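Local structure of nucleoporin nup120 (Schizosaccharomyces pombe, 4GQ2) at residues S16-G21 and S766-L771; A429-I434 and V678-D683; S684-F689 and R730-L735. The protein serves as a structural constituent of the nuclear pore complex, whose nucleoporins can also act as docking partners for transport factors that associate only transiently. All blocks are in the same frame, centred on the assembly; numbering follows the deposited sequence.

Contact 1: residues S16-G21 and S766-L771; sequences SFCLEG and SVNTAL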
ATOM      1  N   SER A  16      -4.168   3.362  11.049  1.00 34.13           N
ATOM      2  CA  SER A  16      -4.490   1.940  10.899  1.00 37.07           C
ATOM      3  C   SER A  16      -5.977   1.660  11.061  1.00 38.27           C
ATOM      4  O   SER A  16      -6.479   0.663  10.549  1.00 37.94           O
ATOM      5  CB  SER A  16      -3.698   1.078  11.887  1.00 38.91           C
ATOM      6  OG  SER A  16      -2.300   1.201  11.680  1.00 41.08           O
ATOM      7  N   PHE A  17      -6.667   2.542  11.777  1.00 39.98           N
ATOM      8  CA  PHE A  17      -8.111   2.422  11.991  1.00 39.17           C
ATOM      9  C   PHE A  17      -8.921   3.250  10.983  1.00 46.94           C
ATOM     10  O   PHE A  17     -10.143   3.320  11.095  1.00 46.94           O
ATOM     11  CB  PHE A  17      -8.465   2.864  13.416  1.00 35.67           C
ATOM     12  CG  PHE A  17      -8.314   1.786  14.452  1.00 34.81           C
ATOM     13  CD1 PHE A  17      -7.066   1.260  14.766  1.00 33.45           C
ATOM     14  CD2 PHE A  17      -9.428   1.307  15.136  1.00 40.27           C
ATOM     15  CE1 PHE A  17      -6.932   0.261  15.728  1.00 41.80           C
ATOM     16  CE2 PHE A  17      -9.299   0.316  16.105  1.00 40.74           C
ATOM     17  CZ  PHE A  17      -8.050  -0.209  16.403  1.00 36.63           C
ATOM     18  N   CYS A  18      -8.249   3.876  10.009  1.00 38.03           N
ATOM     19  CA  CYS A  18      -8.911   4.766   9.033  1.00 44.95           C
ATOM     20  C   CYS A  18      -9.723   5.875   9.704  1.00 48.27           C
ATOM     21  O   CYS A  18     -10.843   6.180   9.286  1.00 48.17           O
ATOM     22  CB  CYS A  18      -9.813   3.988   8.069  1.00 35.88           C
ATOM     23  SG  CYS A  18      -9.036   2.564   7.296  1.00 36.57           S
ATOM     24  N   LEU A  19      -9.152   6.478  10.739  1.00 40.02           N
ATOM     25  CA  LEU A  19      -9.843   7.517  11.472  1.00 35.34           C
ATOM     26  C   LEU A  19      -9.508   8.890  10.912  1.00 38.86           C
ATOM     27  O   LEU A  19      -8.412   9.107  10.397  1.00 41.54           O
ATOM     28  CB  LEU A  19      -9.474   7.452  12.951  1.00 32.58           C
ATOM     29  CG  LEU A  19      -9.847   6.196  13.752  1.00 37.32           C
ATOM     30  CD1 LEU A  19      -9.535   6.415  15.229  1.00 36.56           C
ATOM     31  CD2 LEU A  19     -11.303   5.771  13.566  1.00 34.56           C
ATOM     32  N   GLU A  20     -10.461   9.808  11.022  1.00 42.64           N
ATOM     33  CA  GLU A  20     -10.277  11.193  10.599  1.00 46.91           C
ATOM     34  C   GLU A  20      -9.731  12.088  11.710  1.00 47.79           C
ATOM     35  O   GLU A  20      -9.091  13.104  11.434  1.00 50.89           O
ATOM     36  CB  GLU A  20     -11.590  11.761  10.067  1.00 51.83           C
ATOM     37  CG  GLU A  20     -11.977  11.240   8.690  1.00 57.62           C
ATOM     38  CD  GLU A  20     -13.335  11.742   8.230  1.00 67.26           C
ATOM     39  OE1 GLU A  20     -13.913  11.123   7.311  1.00 73.61           O
ATOM     40  OE2 GLU A  20     -13.829  12.751   8.783  1.00 62.77           O
ATOM     41  N   GLY A  21      -9.988  11.717  12.963  1.00 50.62           N
ATOM     42  CA  GLY A  21      -9.467  12.473  14.097  1.00 43.33           C
ATOM     43  C   GLY A  21      -9.802  11.922  15.472  1.00 46.15           C
ATOM     44  O   GLY A  21     -10.264  10.788  15.617  1.00 41.35           O
ATOM     45  N   SER A 766     -14.424   5.601   2.915  1.00 55.80           N
ATOM     46  CA  SER A 766     -13.707   6.095   4.106  1.00 48.52           C
ATOM     47  C   SER A 766     -12.437   5.287   4.394  1.00 47.49           C
ATOM     48  O   SER A 766     -11.589   5.683   5.190  1.00 50.99           O
ATOM     49  CB  SER A 766     -14.635   6.073   5.325  1.00 52.76           C
ATOM     50  OG  SER A 766     -15.896   6.662   5.031  1.00 52.50           O
ATOM     51  N   VAL A 767     -12.334   4.151   3.725  1.00 43.10           N
ATOM     52  CA  VAL A 767     -11.200   3.239   3.806  1.00 41.77           C
ATOM     53  C   VAL A 767      -9.891   3.901   3.331  1.00 42.45           C
ATOM     54  O   VAL A 767      -9.926   4.854   2.551  1.00 37.02           O
ATOM     55  CB  VAL A 767     -11.586   1.967   3.014  1.00 40.42           C
ATOM     56  CG1 VAL A 767     -10.571   1.592   1.956  1.00 36.03           C
ATOM     57  CG2 VAL A 767     -11.982   0.830   3.961  1.00 34.35           C
ATOM     58  N   ASN A 768      -8.745   3.412   3.808  1.00 40.41           N
ATOM     59  CA  ASN A 768      -7.452   4.061   3.531  1.00 37.17           C
ATOM     60  C   ASN A 768      -6.614   3.446   2.414  1.00 37.47           C
ATOM     61  O   ASN A 768      -5.828   4.141   1.769  1.00 34.40           O
ATOM     62  CB  ASN A 768      -6.598   4.160   4.805  1.00 36.49           C
ATOM     63  CG  ASN A 768      -6.915   5.388   5.639  1.00 37.41           C
ATOM     64  OD1 ASN A 768      -7.625   6.282   5.202  1.00 41.82           O
ATOM     65  ND2 ASN A 768      -6.377   5.434   6.851  1.00 33.85           N
ATOM     66  N   THR A 769      -6.754   2.144   2.194  1.00 35.37           N
ATOM     67  CA  THR A 769      -5.965   1.480   1.157  1.00 28.98           C
ATOM     68  C   THR A 769      -6.841   0.786   0.133  1.00 31.96           C
ATOM     69  O   THR A 769      -8.002   0.455   0.405  1.00 32.59           O
ATOM     70  CB  THR A 769      -4.980   0.454   1.740  1.00 26.92           C
ATOM     71  OG1 THR A 769      -5.700  -0.716   2.144  1.00 37.54           O
ATOM     72  CG2 THR A 769      -4.225   1.041   2.941  1.00 30.92           C
ATOM     73  N   ALA A 770      -6.266   0.543  -1.043  1.00 30.91           N
ATOM     74  CA  ALA A 770      -6.934  -0.228  -2.085  1.00 29.74           C
ATOM     75  C   ALA A 770      -7.281  -1.659  -1.639  1.00 30.17           C
ATOM     76  O   ALA A 770      -8.283  -2.220  -2.079  1.00 29.41           O
ATOM     77  CB  ALA A 770      -6.091  -0.252  -3.352  1.00 27.77           C
ATOM     78  N   LEU A 771      -6.453  -2.249  -0.780  1.00 32.59           N
ATOM     79  CA  LEU A 771      -6.711  -3.611  -0.303  1.00 38.32           C
ATOM     80  C   LEU A 771      -7.830  -3.650   0.745  1.00 40.13           C
ATOM     81  O   LEU A 771      -8.544  -4.636   0.846  1.00 33.27           O
ATOM     82  CB  LEU A 771      -5.435  -4.273   0.221  1.00 30.57           C
ATOM     83  CG  LEU A 771      -5.520  -5.764   0.562  1.00 29.42           C
ATOM     84  CD1 LEU A 771      -5.929  -6.592  -0.648  1.00 27.60           C
ATOM     85  CD2 LEU A 771      -4.199  -6.269   1.145  1.00 28.99           C
TER
HETATM   86  O   HOH W   1      -6.683   7.690   8.459  1.00 40.02           O
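C18 and N768 meet where a loop of the β-propeller touches the lead-in to helix 770-777, a worked example of two domains joined by packing, a bridging water and a direct bond from N768 to Q15, just before segment 16-21. The propeller loop links strand 3-11 to strand 21-26, which lies at one margin of a five-stranded sheet. C18 has the left-handed backbone conformation (phi 54°, psi 43°), and its short side chain is aimed at segment 766-771. With the sulfur set beside its own backbone N (chi1 -50°), C18 SG rests 3.6 Å from N768 N and 3.8 Å from N768 CB. The backbone nitrogen at that spot is already engaged by the side chain of Q772, which makes the sulfur a packing neighbour of the turn. The CB of the same cysteine, C18 CB, lies 3.8 Å from S766 O. The N768 amide reaches back in the opposite sense, and ND2 settles 3.4 Å from C18 CA. This nitrogen has two acceptors, the carbonyl oxygen of Q15 and a water. With an alanine here, Q15 O and the bridging water would probably lose their donor, and the C18 backbone would lose the group packed against it. Immediately after N768, T769 is the N-cap of helix 770-777, its OG1 bonded to Q772 N. The water completes the join: it accepts from N768 ND2 at 2.8 Å and donates to L19 O at 3.0 Å.

Contact 2: residues A429-I434 and V678-D683; sequences AHNTSI and VARVLD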
ATOM      1  N   ALA A 429       5.253  -0.458   5.642  1.00 43.84           N
ATOM      2  CA  ALA A 429       4.439  -1.656   5.500  1.00 60.00           C
ATOM      3  C   ALA A 429       4.864  -2.702   6.523  1.00 58.47           C
ATOM      4  O   ALA A 429       4.699  -3.899   6.305  1.00 72.20           O
ATOM      5  CB  ALA A 429       4.545  -2.210   4.079  1.00 57.44           C
ATOM      6  N   HIS A 430       5.396  -2.245   7.652  1.00 72.55           N
ATOM      7  CA  HIS A 430       5.985  -3.156   8.626  1.00 82.04           C
ATOM      8  C   HIS A 430       5.095  -3.524   9.785  1.00 84.79           C
ATOM      9  O   HIS A 430       5.461  -4.369  10.605  1.00 89.36           O
ATOM     10  CB  HIS A 430       7.317  -2.611   9.123  1.00 82.75           C
ATOM     11  CG  HIS A 430       8.260  -3.681   9.606  1.00 87.87           C
ATOM     12  ND1 HIS A 430       8.581  -3.833  10.903  1.00109.60           N
ATOM     13  CD2 HIS A 430       8.938  -4.680   8.912  1.00 87.62           C
ATOM     14  CE1 HIS A 430       9.431  -4.868  11.035  1.00120.20           C
ATOM     15  NE2 HIS A 430       9.648  -5.386   9.814  1.00105.88           N
ATOM     16  N   ASN A 431       3.917  -2.904   9.857  1.00 72.08           N
ATOM     17  CA  ASN A 431       2.964  -3.132  10.950  1.00 67.70           C
ATOM     18  C   ASN A 431       3.404  -2.543  12.301  1.00 61.38           C
ATOM     19  O   ASN A 431       2.906  -2.938  13.356  1.00 52.81           O
ATOM     20  CB  ASN A 431       2.604  -4.622  11.086  1.00 80.90           C
ATOM     21  CG  ASN A 431       2.018  -5.203   9.811  1.00 96.33           C
ATOM     22  OD1 ASN A 431       2.557  -5.011   8.719  1.00 94.62           O
ATOM     23  ND2 ASN A 431       0.910  -5.929   9.946  1.00 94.51           N
ATOM     24  N   THR A 432       4.336  -1.596  12.255  1.00 53.52           N
ATOM     25  CA  THR A 432       4.705  -0.832  13.428  1.00 48.94           C
ATOM     26  C   THR A 432       3.748   0.360  13.509  1.00 51.29           C
ATOM     27  O   THR A 432       3.096   0.699  12.520  1.00 48.07           O
ATOM     28  CB  THR A 432       6.169  -0.330  13.365  1.00 49.66           C
ATOM     29  OG1 THR A 432       6.279   0.715  12.402  1.00 46.77           O
ATOM     30  CG2 THR A 432       7.131  -1.452  13.001  1.00 51.71           C
ATOM     31  N   SER A 433       3.664   0.987  14.681  1.00 41.78           N
ATOM     32  CA  SER A 433       2.803   2.149  14.875  1.00 43.78           C
ATOM     33  C   SER A 433       3.362   3.384  14.188  1.00 41.10           C
ATOM     34  O   SER A 433       4.574   3.530  14.036  1.00 41.26           O
ATOM     35  CB  SER A 433       2.641   2.460  16.363  1.00 49.66           C
ATOM     36  OG  SER A 433       3.842   3.021  16.880  1.00 52.55           O
ATOM     37  N   ILE A 434       2.456   4.280  13.811  1.00 39.17           N
ATOM     38  CA  ILE A 434       2.802   5.582  13.266  1.00 39.58           C
ATOM     39  C   ILE A 434       3.621   6.412  14.257  1.00 40.06           C
ATOM     40  O   ILE A 434       4.544   7.126  13.852  1.00 37.97           O
ATOM     41  CB  ILE A 434       1.534   6.322  12.754  1.00 44.26           C
ATOM     42  CG1 ILE A 434       1.420   6.170  11.233  1.00 44.91           C
ATOM     43  CG2 ILE A 434       1.556   7.810  13.083  1.00 45.33           C
ATOM     44  CD1 ILE A 434       1.028   4.786  10.763  1.00 56.90           C
ATOM     45  N   VAL A 678      -8.982  -7.454   7.900  1.00 34.43           N
ATOM     46  CA  VAL A 678      -8.990  -8.346   6.747  1.00 31.24           C
ATOM     47  C   VAL A 678      -7.813  -8.056   5.815  1.00 33.91           C
ATOM     48  O   VAL A 678      -7.098  -8.987   5.407  1.00 39.43           O
ATOM     49  CB  VAL A 678     -10.330  -8.266   5.984  1.00 31.93           C
ATOM     50  CG1 VAL A 678     -10.236  -8.984   4.646  1.00 26.42           C
ATOM     51  CG2 VAL A 678     -11.455  -8.855   6.834  1.00 33.35           C
ATOM     52  N   ALA A 679      -7.601  -6.771   5.509  1.00 30.24           N
ATOM     53  CA  ALA A 679      -6.488  -6.343   4.651  1.00 30.29           C
ATOM     54  C   ALA A 679      -5.128  -6.811   5.158  1.00 27.99           C
ATOM     55  O   ALA A 679      -4.291  -7.236   4.370  1.00 34.46           O
ATOM     56  CB  ALA A 679      -6.493  -4.832   4.464  1.00 35.36           C
ATOM     57  N   ARG A 680      -4.915  -6.754   6.468  1.00 27.64           N
ATOM     58  CA  ARG A 680      -3.639  -7.179   7.045  1.00 29.87           C
ATOM     59  C   ARG A 680      -3.444  -8.684   6.922  1.00 32.88           C
ATOM     60  O   ARG A 680      -2.365  -9.144   6.534  1.00 36.47           O
ATOM     61  CB  ARG A 680      -3.500  -6.691   8.495  1.00 36.73           C
ATOM     62  CG  ARG A 680      -3.264  -5.184   8.567  1.00 43.36           C
ATOM     63  CD  ARG A 680      -3.267  -4.608   9.979  1.00 45.32           C
ATOM     64  NE  ARG A 680      -2.987  -3.173   9.931  1.00 40.18           N
ATOM     65  CZ  ARG A 680      -1.773  -2.629  10.006  1.00 47.76           C
ATOM     66  NH1 ARG A 680      -0.697  -3.387  10.186  1.00 40.73           N
ATOM     67  NH2 ARG A 680      -1.642  -1.308   9.925  1.00 48.55           N
ATOM     68  N   VAL A 681      -4.495  -9.449   7.216  1.00 27.05           N
ATOM     69  CA  VAL A 681      -4.433 -10.903   7.063  1.00 28.97           C
ATOM     70  C   VAL A 681      -4.247 -11.297   5.588  1.00 36.03           C
ATOM     71  O   VAL A 681      -3.402 -12.144   5.283  1.00 31.30           O
ATOM     72  CB  VAL A 681      -5.668 -11.607   7.672  1.00 31.86           C
ATOM     73  CG1 VAL A 681      -5.690 -13.083   7.306  1.00 29.36           C
ATOM     74  CG2 VAL A 681      -5.688 -11.434   9.181  1.00 23.79           C
ATOM     75  N   LEU A 682      -5.017 -10.675   4.685  1.00 32.33           N
ATOM     76  CA  LEU A 682      -4.854 -10.910   3.242  1.00 31.66           C
ATOM     77  C   LEU A 682      -3.422 -10.648   2.766  1.00 38.10           C
ATOM     78  O   LEU A 682      -2.823 -11.494   2.097  1.00 37.92           O
ATOM     79  CB  LEU A 682      -5.844 -10.077   2.415  1.00 28.71           C
ATOM     80  CG  LEU A 682      -7.296 -10.565   2.463  1.00 36.96           C
ATOM     81  CD1 LEU A 682      -8.208  -9.635   1.681  1.00 29.61           C
ATOM     82  CD2 LEU A 682      -7.421 -12.008   1.974  1.00 38.35           C
ATOM     83  N   ASP A 683      -2.878  -9.484   3.119  1.00 34.50           N
ATOM     84  CA  ASP A 683      -1.519  -9.119   2.730  1.00 34.94           C
ATOM     85  C   ASP A 683      -0.558 -10.234   3.147  1.00 39.35           C
ATOM     86  O   ASP A 683       0.295 -10.673   2.370  1.00 42.46           O
ATOM     87  CB  ASP A 683      -1.129  -7.791   3.393  1.00 35.16           C
ATOM     88  CG  ASP A 683       0.304  -7.388   3.108  1.00 38.23           C
ATOM     89  OD1 ASP A 683       0.562  -6.831   2.026  1.00 40.15           O
ATOM     90  OD2 ASP A 683       1.176  -7.625   3.968  1.00 49.41           O
TER
HETATM   91  O   HOH W   2       2.242  -4.826   5.395  1.00 51.70           O
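N431 and R680 face each other where a helix-helix connection in the β-propeller family region, between helices 419-428 and 434-443, approaches the long helix 672-703 of the helical domain. The case illustrates how one outstretched arginine can span a gap between two backbones, whose nearest CA atoms, those of N431 and R680, stay 8.7 Å apart. R680 leaves its helix with CG opposite the carbonyl carbon (chi1 -72°), and the chain then runs fully extended from CG to NE. A turn of -91° at chi4 sets the guanidinium crosswise to that chain and presents NH1 to the loop. The side chain also touches V10 and P11 of strand 3-11, as well as S16.

N431 bends the loop with a left-handed backbone and directs its CB at the helix. Its CG likewise stands opposite its own carbonyl carbon, and the two side chains run past one another in opposing directions. R680 NH1 comes within 3.3 Å of N431 CG and 3.6 Å of N431 CB. The amide and guanidinium planes are perpendicular (90°), so the groups do not stack; the arginine instead turns an edge to the asparagine, with N431 CA lying in the guanidinium plane.

One helical turn beyond R680, D683 also points its CB at the loop; its OD1 is hydrogen-bonded to S739 OG and its OD2 forms a salt bridge with K687 NZ. A water lies between A429 O and the D683 carboxylate. It is hydrogen-bonded to A429 O at 2.8 Å and has a weak bond of 3.3 Å to D683 OD2.

Contact 3: residues S684-F689 and R730-L735; sequences SILKKF and RLVSFL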
ATOM      1  N   SER A 684      -0.728 -10.699   4.381  1.00 36.48           N
ATOM      2  CA  SER A 684       0.120 -11.733   4.952  1.00 34.37           C
ATOM      3  C   SER A 684      -0.069 -13.093   4.254  1.00 32.23           C
ATOM      4  O   SER A 684       0.896 -13.799   3.990  1.00 32.98           O
ATOM      5  CB  SER A 684      -0.135 -11.820   6.458  1.00 30.21           C
ATOM      6  OG  SER A 684       0.544 -12.920   7.011  1.00 50.90           O
ATOM      7  N   ILE A 685      -1.312 -13.450   3.946  1.00 38.69           N
ATOM      8  CA  ILE A 685      -1.601 -14.687   3.213  1.00 40.63           C
ATOM      9  C   ILE A 685      -1.106 -14.614   1.763  1.00 37.91           C
ATOM     10  O   ILE A 685      -0.465 -15.549   1.268  1.00 42.74           O
ATOM     11  CB  ILE A 685      -3.109 -15.048   3.248  1.00 49.51           C
ATOM     12  CG1 ILE A 685      -3.615 -15.209   4.688  1.00 38.69           C
ATOM     13  CG2 ILE A 685      -3.383 -16.320   2.455  1.00 48.56           C
ATOM     14  CD1 ILE A 685      -2.683 -15.979   5.589  1.00 41.63           C
ATOM     15  N   LEU A 686      -1.389 -13.497   1.098  1.00 34.96           N
ATOM     16  CA  LEU A 686      -1.013 -13.301  -0.308  1.00 32.23           C
ATOM     17  C   LEU A 686       0.486 -13.351  -0.578  1.00 28.64           C
ATOM     18  O   LEU A 686       0.893 -13.775  -1.651  1.00 33.22           O
ATOM     19  CB  LEU A 686      -1.612 -12.010  -0.868  1.00 30.20           C
ATOM     20  CG  LEU A 686      -3.139 -11.949  -0.992  1.00 32.36           C
ATOM     21  CD1 LEU A 686      -3.574 -10.539  -1.299  1.00 38.63           C
ATOM     22  CD2 LEU A 686      -3.685 -12.895  -2.045  1.00 37.23           C
ATOM     23  N   LYS A 687       1.271 -12.981   0.394  1.00 29.62           N
ATOM     24  CA  LYS A 687       2.687 -13.048   0.255  1.00 35.01           C
ATOM     25  C   LYS A 687       3.183 -14.457   0.231  1.00 33.34           C
ATOM     26  O   LYS A 687       4.061 -14.780  -0.483  1.00 35.45           O
ATOM     27  CB  LYS A 687       3.352 -12.328   1.389  1.00 20.00           C
ATOM     28  CG  LYS A 687       3.665 -10.901   1.108  1.00 20.00           C
ATOM     29  CD  LYS A 687       3.904 -10.199   2.407  1.00 20.00           C
ATOM     30  CE  LYS A 687       4.716  -8.958   2.202  1.00 20.00           C
ATOM     31  NZ  LYS A 687       4.217  -7.877   3.069  1.00 20.00           N
ATOM     32  N   LYS A 688       2.605 -15.292   1.048  1.00 33.78           N
ATOM     33  CA  LYS A 688       2.924 -16.716   1.071  1.00 32.02           C
ATOM     34  C   LYS A 688       2.414 -17.403  -0.195  1.00 31.42           C
ATOM     35  O   LYS A 688       3.116 -18.210  -0.787  1.00 32.27           O
ATOM     36  CB  LYS A 688       2.411 -17.375   2.352  1.00 35.75           C
ATOM     37  CG  LYS A 688       2.908 -16.673   3.608  1.00 39.69           C
ATOM     38  CD  LYS A 688       2.788 -17.538   4.852  1.00 59.15           C
ATOM     39  CE  LYS A 688       3.480 -16.900   6.052  1.00 41.80           C
ATOM     40  NZ  LYS A 688       2.603 -15.881   6.695  1.00 49.43           N
ATOM     41  N   PHE A 689       1.218 -17.039  -0.645  1.00 33.64           N
ATOM     42  CA  PHE A 689       0.740 -17.529  -1.939  1.00 36.33           C
ATOM     43  C   PHE A 689       1.690 -17.203  -3.100  1.00 36.57           C
ATOM     44  O   PHE A 689       2.054 -18.096  -3.868  1.00 46.00           O
ATOM     45  CB  PHE A 689      -0.694 -17.057  -2.229  1.00 39.28           C
ATOM     46  CG  PHE A 689      -1.747 -18.024  -1.767  1.00 37.06           C
ATOM     47  CD1 PHE A 689      -1.819 -19.301  -2.309  1.00 37.65           C
ATOM     48  CD2 PHE A 689      -2.664 -17.663  -0.792  1.00 33.35           C
ATOM     49  CE1 PHE A 689      -2.784 -20.202  -1.881  1.00 40.14           C
ATOM     50  CE2 PHE A 689      -3.637 -18.556  -0.366  1.00 40.78           C
ATOM     51  CZ  PHE A 689      -3.698 -19.827  -0.912  1.00 37.73           C
ATOM     52  N   ARG A 730      -0.752 -13.582 -11.197  1.00 30.59           N
ATOM     53  CA  ARG A 730      -1.253 -12.280 -11.616  1.00 31.33           C
ATOM     54  C   ARG A 730      -2.167 -11.674 -10.572  1.00 31.54           C
ATOM     55  O   ARG A 730      -1.944 -10.552 -10.142  1.00 36.05           O
ATOM     56  CB  ARG A 730      -1.991 -12.375 -12.954  1.00 28.20           C
ATOM     57  CG  ARG A 730      -2.466 -11.030 -13.465  1.00 34.45           C
ATOM     58  CD  ARG A 730      -3.073 -11.143 -14.852  1.00 38.38           C
ATOM     59  NE  ARG A 730      -4.479 -11.473 -14.740  1.00 50.15           N
ATOM     60  CZ  ARG A 730      -5.485 -10.637 -14.951  1.00 40.93           C
ATOM     61  NH1 ARG A 730      -5.279  -9.389 -15.336  1.00 34.62           N
ATOM     62  NH2 ARG A 730      -6.714 -11.082 -14.789  1.00 43.14           N
ATOM     63  N   LEU A 731      -3.188 -12.424 -10.166  1.00 35.37           N
ATOM     64  CA  LEU A 731      -4.214 -11.902  -9.273  1.00 32.56           C
ATOM     65  C   LEU A 731      -3.647 -11.628  -7.904  1.00 31.04           C
ATOM     66  O   LEU A 731      -3.957 -10.612  -7.286  1.00 35.67           O
ATOM     67  CB  LEU A 731      -5.399 -12.863  -9.179  1.00 38.56           C
ATOM     68  CG  LEU A 731      -6.203 -13.038 -10.473  1.00 37.66           C
ATOM     69  CD1 LEU A 731      -7.498 -13.777 -10.188  1.00 43.14           C
ATOM     70  CD2 LEU A 731      -6.503 -11.691 -11.116  1.00 33.76           C
ATOM     71  N   VAL A 732      -2.793 -12.532  -7.448  1.00 30.74           N
ATOM     72  CA  VAL A 732      -2.121 -12.380  -6.169  1.00 33.04           C
ATOM     73  C   VAL A 732      -1.201 -11.146  -6.154  1.00 33.10           C
ATOM     74  O   VAL A 732      -1.297 -10.313  -5.250  1.00 37.83           O
ATOM     75  CB  VAL A 732      -1.388 -13.688  -5.785  1.00 31.41           C
ATOM     76  CG1 VAL A 732      -0.387 -13.453  -4.670  1.00 31.93           C
ATOM     77  CG2 VAL A 732      -2.408 -14.753  -5.378  1.00 31.46           C
ATOM     78  N   SER A 733      -0.345 -11.016  -7.166  1.00 30.18           N
ATOM     79  CA  SER A 733       0.588  -9.886  -7.260  1.00 31.75           C
ATOM     80  C   SER A 733      -0.146  -8.571  -7.455  1.00 30.72           C
ATOM     81  O   SER A 733       0.252  -7.552  -6.907  1.00 33.15           O
ATOM     82  CB  SER A 733       1.620 -10.101  -8.377  1.00 33.74           C
ATOM     83  OG  SER A 733       2.344 -11.308  -8.169  1.00 35.30           O
ATOM     84  N   PHE A 734      -1.225  -8.599  -8.231  1.00 28.04           N
ATOM     85  CA  PHE A 734      -2.121  -7.455  -8.347  1.00 29.85           C
ATOM     86  C   PHE A 734      -2.609  -6.972  -6.971  1.00 36.58           C
ATOM     87  O   PHE A 734      -2.416  -5.806  -6.599  1.00 38.33           O
ATOM     88  CB  PHE A 734      -3.277  -7.802  -9.285  1.00 27.48           C
ATOM     89  CG  PHE A 734      -4.442  -6.864  -9.204  1.00 25.88           C
ATOM     90  CD1 PHE A 734      -4.372  -5.597  -9.763  1.00 25.60           C
ATOM     91  CD2 PHE A 734      -5.640  -7.275  -8.608  1.00 26.64           C
ATOM     92  CE1 PHE A 734      -5.462  -4.736  -9.705  1.00 30.12           C
ATOM     93  CE2 PHE A 734      -6.728  -6.419  -8.541  1.00 25.60           C
ATOM     94  CZ  PHE A 734      -6.638  -5.146  -9.087  1.00 28.53           C
ATOM     95  N   LEU A 735      -3.201  -7.876  -6.198  1.00 28.06           N
ATOM     96  CA  LEU A 735      -3.673  -7.525  -4.859  1.00 27.84           C
ATOM     97  C   LEU A 735      -2.571  -7.083  -3.889  1.00 32.49           C
ATOM     98  O   LEU A 735      -2.802  -6.215  -3.044  1.00 31.66           O
ATOM     99  CB  LEU A 735      -4.515  -8.649  -4.255  1.00 26.09           C
ATOM    100  CG  LEU A 735      -5.851  -8.877  -4.980  1.00 30.73           C
ATOM    101  CD1 LEU A 735      -6.473 -10.186  -4.538  1.00 28.99           C
ATOM    102  CD2 LEU A 735      -6.822  -7.722  -4.757  1.00 26.79           C
TER
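L686 and V732 form the centre of an apolar contact in which two aliphatic side chains, running antiparallel alongside each other, are flanked by a second leucine and a phenylalanine. L686 divides its branches: CD1 lies 3.6 Å from L735 CB, while CD2 meets V732 CG2 at 4.0 Å. The same V732 methyl also faces the root of F689, with CG2 4.3 Å from F689 CB. Beyond that carbon the phenyl group turns off from V732 and meets the ring of F803.

The second kind of interaction is methyl against backbone. V732 CG1, placed trans to its own N (chi1 165°), presses on the carbonyl of L686 with 3.3 Å to L686 O, a close fit between the helices.

These contacts belong to a roughly antiparallel helix pair, helix 672-703 against helix 719-739, whose short segments run at 140° with axes 9.4 Å apart at closest approach. Helix 790-803 packs across the seam, with I802 touching both L686 and L735, and F803 touching V732.

Polar interactions lie to the sides. Next to V732, S733 OG is within hydrogen-bonding reach of both W729 O in its own helix and Q690 OE1 in the partner helix, which must share its one proton. Farther from the seam, R730 forms salt bridges through NE with E727 OE2 and through NH2 with D811 OD1.

How the contacts relate
The three contacts form a bent chain from the propeller into the helical domain, contact 2 at the corner, with centres 12 Å (1 and 2), 14 Å (2 and 3) and 21 Å (1 and 3) apart. Helix 672-703 carries both contact 2 and contact 3 on consecutive segments. Contact 1 closes a loop of more than 700 residues within which the other two follow in series. L771 of contact 1 packs against both others, its CD2 3.4 Å from A679 O and its CD1 4.0 Å from L735 O; S16 OG lies 3.1 Å from R680 NH2. Contacts 1 and 2 join propeller loops to the helical part, while contact 3 pairs helices within it, consistent with a single unit.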